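Local coordinates for protein MSM0273 (Mycobacterium smegmatis, PDB 5L37) that forms pentameric units of the shell of the RMM bacterial microcompartment, where such pentamers probably close the vertices, at the interface of chains A and B. Numbering follows the deposited sequence. Chains: chain A/B, MSM0273.

The interface of chains A and B. Residues chain A 12, 14-16; chain B 42, 73-75.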
ATOM      1  N   SER A  12      16.502  10.087  15.064  1.00 23.33           N
ATOM      2  CA  SER A  12      15.375  10.987  15.297  1.00 29.23           C
ATOM      3  C   SER A  12      15.176  11.217  16.782  1.00 39.45           C
ATOM      4  O   SER A  12      14.689  10.314  17.495  1.00 36.45           O
ATOM      5  CB  SER A  12      14.124  10.384  14.695  1.00 27.05           C
ATOM      6  OG  SER A  12      13.019  11.260  14.879  1.00 32.22           O
ATOM      7  N   ARG A  14      13.207  13.924  18.019  1.00 26.81           N
ATOM      8  CA  ARG A  14      11.874  14.365  18.347  1.00 23.02           C
ATOM      9  C   ARG A  14      10.968  13.468  17.544  1.00 24.66           C
ATOM     10  O   ARG A  14      10.983  13.508  16.318  1.00 28.68           O
ATOM     11  CB  ARG A  14      11.661  15.823  18.004  1.00 31.69           C
ATOM     12  CG  ARG A  14      10.311  16.310  18.348  1.00 39.66           C
ATOM     13  CD  ARG A  14      10.337  17.796  18.423  1.00 46.68           C
ATOM     14  NE  ARG A  14      10.104  18.441  17.140  1.00 57.50           N
ATOM     15  CZ  ARG A  14       9.015  19.147  16.876  1.00 61.06           C
ATOM     16  NH1 ARG A  14       8.083  19.265  17.818  1.00 67.10           N
ATOM     17  NH2 ARG A  14       8.855  19.727  15.688  1.00 54.78           N
ATOM     18  N   ARG A  15      10.168  12.679  18.255  1.00 21.22           N
ATOM     19  CA  ARG A  15       9.347  11.645  17.628  1.00 17.69           C
ATOM     20  C   ARG A  15       7.948  11.702  18.196  1.00 20.57           C
ATOM     21  O   ARG A  15       7.737  12.238  19.301  1.00 20.17           O
ATOM     22  CB  ARG A  15       9.857  10.218  17.911  1.00 21.47           C
ATOM     23  CG  ARG A  15      11.253   9.853  17.600  1.00 23.45           C
ATOM     24  CD  ARG A  15      11.576   8.498  18.228  1.00 28.36           C
ATOM     25  NE  ARG A  15      12.916   8.073  17.824  1.00 29.92           N
ATOM     26  CZ  ARG A  15      13.420   6.858  18.049  1.00 33.50           C
ATOM     27  NH1 ARG A  15      12.708   5.934  18.685  1.00 31.73           N
ATOM     28  NH2 ARG A  15      14.644   6.562  17.627  1.00 33.10           N
ATOM     29  N   ILE A  16       6.972  11.192  17.435  1.00 17.25           N
ATOM     30  CA  ILE A  16       5.635  11.001  18.034  1.00 17.54           C
ATOM     31  C   ILE A  16       5.706   9.795  18.980  1.00 17.47           C
ATOM     32  O   ILE A  16       6.601   8.961  18.889  1.00 16.97           O
ATOM     33  CB  ILE A  16       4.527  10.801  16.980  1.00 17.13           C
ATOM     34  CG1 ILE A  16       4.731   9.531  16.136  1.00 16.14           C
ATOM     35  CG2 ILE A  16       4.400  12.113  16.109  1.00 17.70           C
ATOM     36  CD1 ILE A  16       3.634   9.427  14.959  1.00 15.97           C
TER
ATOM     37  N   LEU B  42       3.750  17.283  14.849  1.00 16.56           N
ATOM     38  CA  LEU B  42       4.894  17.677  15.689  1.00 17.18           C
ATOM     39  C   LEU B  42       5.174  19.166  15.589  1.00 20.55           C
ATOM     40  O   LEU B  42       5.952  19.693  16.376  1.00 28.01           O
ATOM     41  CB  LEU B  42       6.156  16.873  15.305  1.00 17.34           C
ATOM     42  CG  LEU B  42       6.127  15.396  15.698  1.00 19.17           C
ATOM     43  CD1 LEU B  42       7.283  14.594  15.061  1.00 19.12           C
ATOM     44  CD2 LEU B  42       6.254  15.277  17.198  1.00 19.45           C
ATOM     45  N   ILE B  73       4.108  12.319   9.392  1.00 12.40           N
ATOM     46  CA  ILE B  73       5.471  12.571   9.850  1.00 12.22           C
ATOM     47  C   ILE B  73       5.600  11.991  11.268  1.00 12.17           C
ATOM     48  O   ILE B  73       4.895  12.422  12.216  1.00 14.79           O
ATOM     49  CB  ILE B  73       5.789  14.058   9.818  1.00 13.13           C
ATOM     50  CG1 ILE B  73       5.923  14.487   8.355  1.00 14.76           C
ATOM     51  CG2 ILE B  73       7.085  14.403  10.644  1.00 13.68           C
ATOM     52  CD1 ILE B  73       5.878  16.027   8.151  1.00 16.09           C
ATOM     53  N   ILE B  74       6.509  11.025  11.415  1.00 13.25           N
ATOM     54  CA  ILE B  74       6.624  10.374  12.725  1.00 13.68           C
ATOM     55  C   ILE B  74       7.777  10.891  13.547  1.00 13.23           C
ATOM     56  O   ILE B  74       7.866  10.628  14.768  1.00 14.92           O
ATOM     57  CB  ILE B  74       6.729   8.838  12.586  1.00 14.38           C
ATOM     58  CG1 ILE B  74       8.050   8.409  11.912  1.00 16.01           C
ATOM     59  CG2 ILE B  74       5.484   8.307  11.847  1.00 12.92           C
ATOM     60  CD1 ILE B  74       8.243   6.874  11.895  1.00 15.55           C
ATOM     61  N   GLY B  75       8.626  11.710  12.944  1.00 14.87           N
ATOM     62  CA  GLY B  75       9.732  12.251  13.724  1.00 15.86           C
ATOM     63  C   GLY B  75      10.530  13.217  12.876  1.00 15.69           C
ATOM     64  O   GLY B  75      10.460  13.224  11.649  1.00 16.10           O
TER
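A:Ile16 sets its CG1 between the backbone N and the carbonyl carbon (chi1 63°), which sends CD1 toward B:Ile74 and leaves CG2 facing B:Leu42. The contact joins two neighbouring subunits of the pentamer of this EutN/CcmL-family shell protein. A:Arg15, in the short strand 14-15, forms an antiparallel beta bridge with B:Gly75 of strand 71-76. Beside the bridge, the backbone N of A:Ile16 donates to the carbonyl O of B:Ile74 at 2.9 Å. This bond is nearly straight, 167° at the hydrogen. B:Gly75 has no side chain, which probably helps the two backbones lie close, with the CA of A:Arg15 4.0 Å from the CA of B:Gly75.

The two branches of A:Ile16 serve different partners. The CG2 methyl of A:Ile16 packs on the B:Leu42 side chain, 3.7 Å from CG of B:Leu42, with both leucine methyls also near. The two side chains cross at about a right angle. The CD1 methyl of A:Ile16 lies 3.8 Å from CG2 of B:Ile74, and those side chains cross obliquely.

A:Arg14 reaches past B:Leu42 in the opposite direction. Its chain bends at chi3 (87°), which turns the guanidinium toward the backbone carbonyl of B:Leu42. NH1 of A:Arg14 donates to the carbonyl O of B:Leu42 at 2.6 Å. The donor is tilted from the carbonyl plane, and the bond is bent. NH2 adds a weak bond to the same oxygen. CB of B:Leu42 lies over the rim of one guanidinium face. The arginine is poorly ordered, so this grip is less certain.

A:Arg15 instead turns back into its own chain. Its side chain brings NE of A:Arg15 to the carbonyl O of A:Ser12, 2.9 Å away, which probably steadies the loop before strand 14-15.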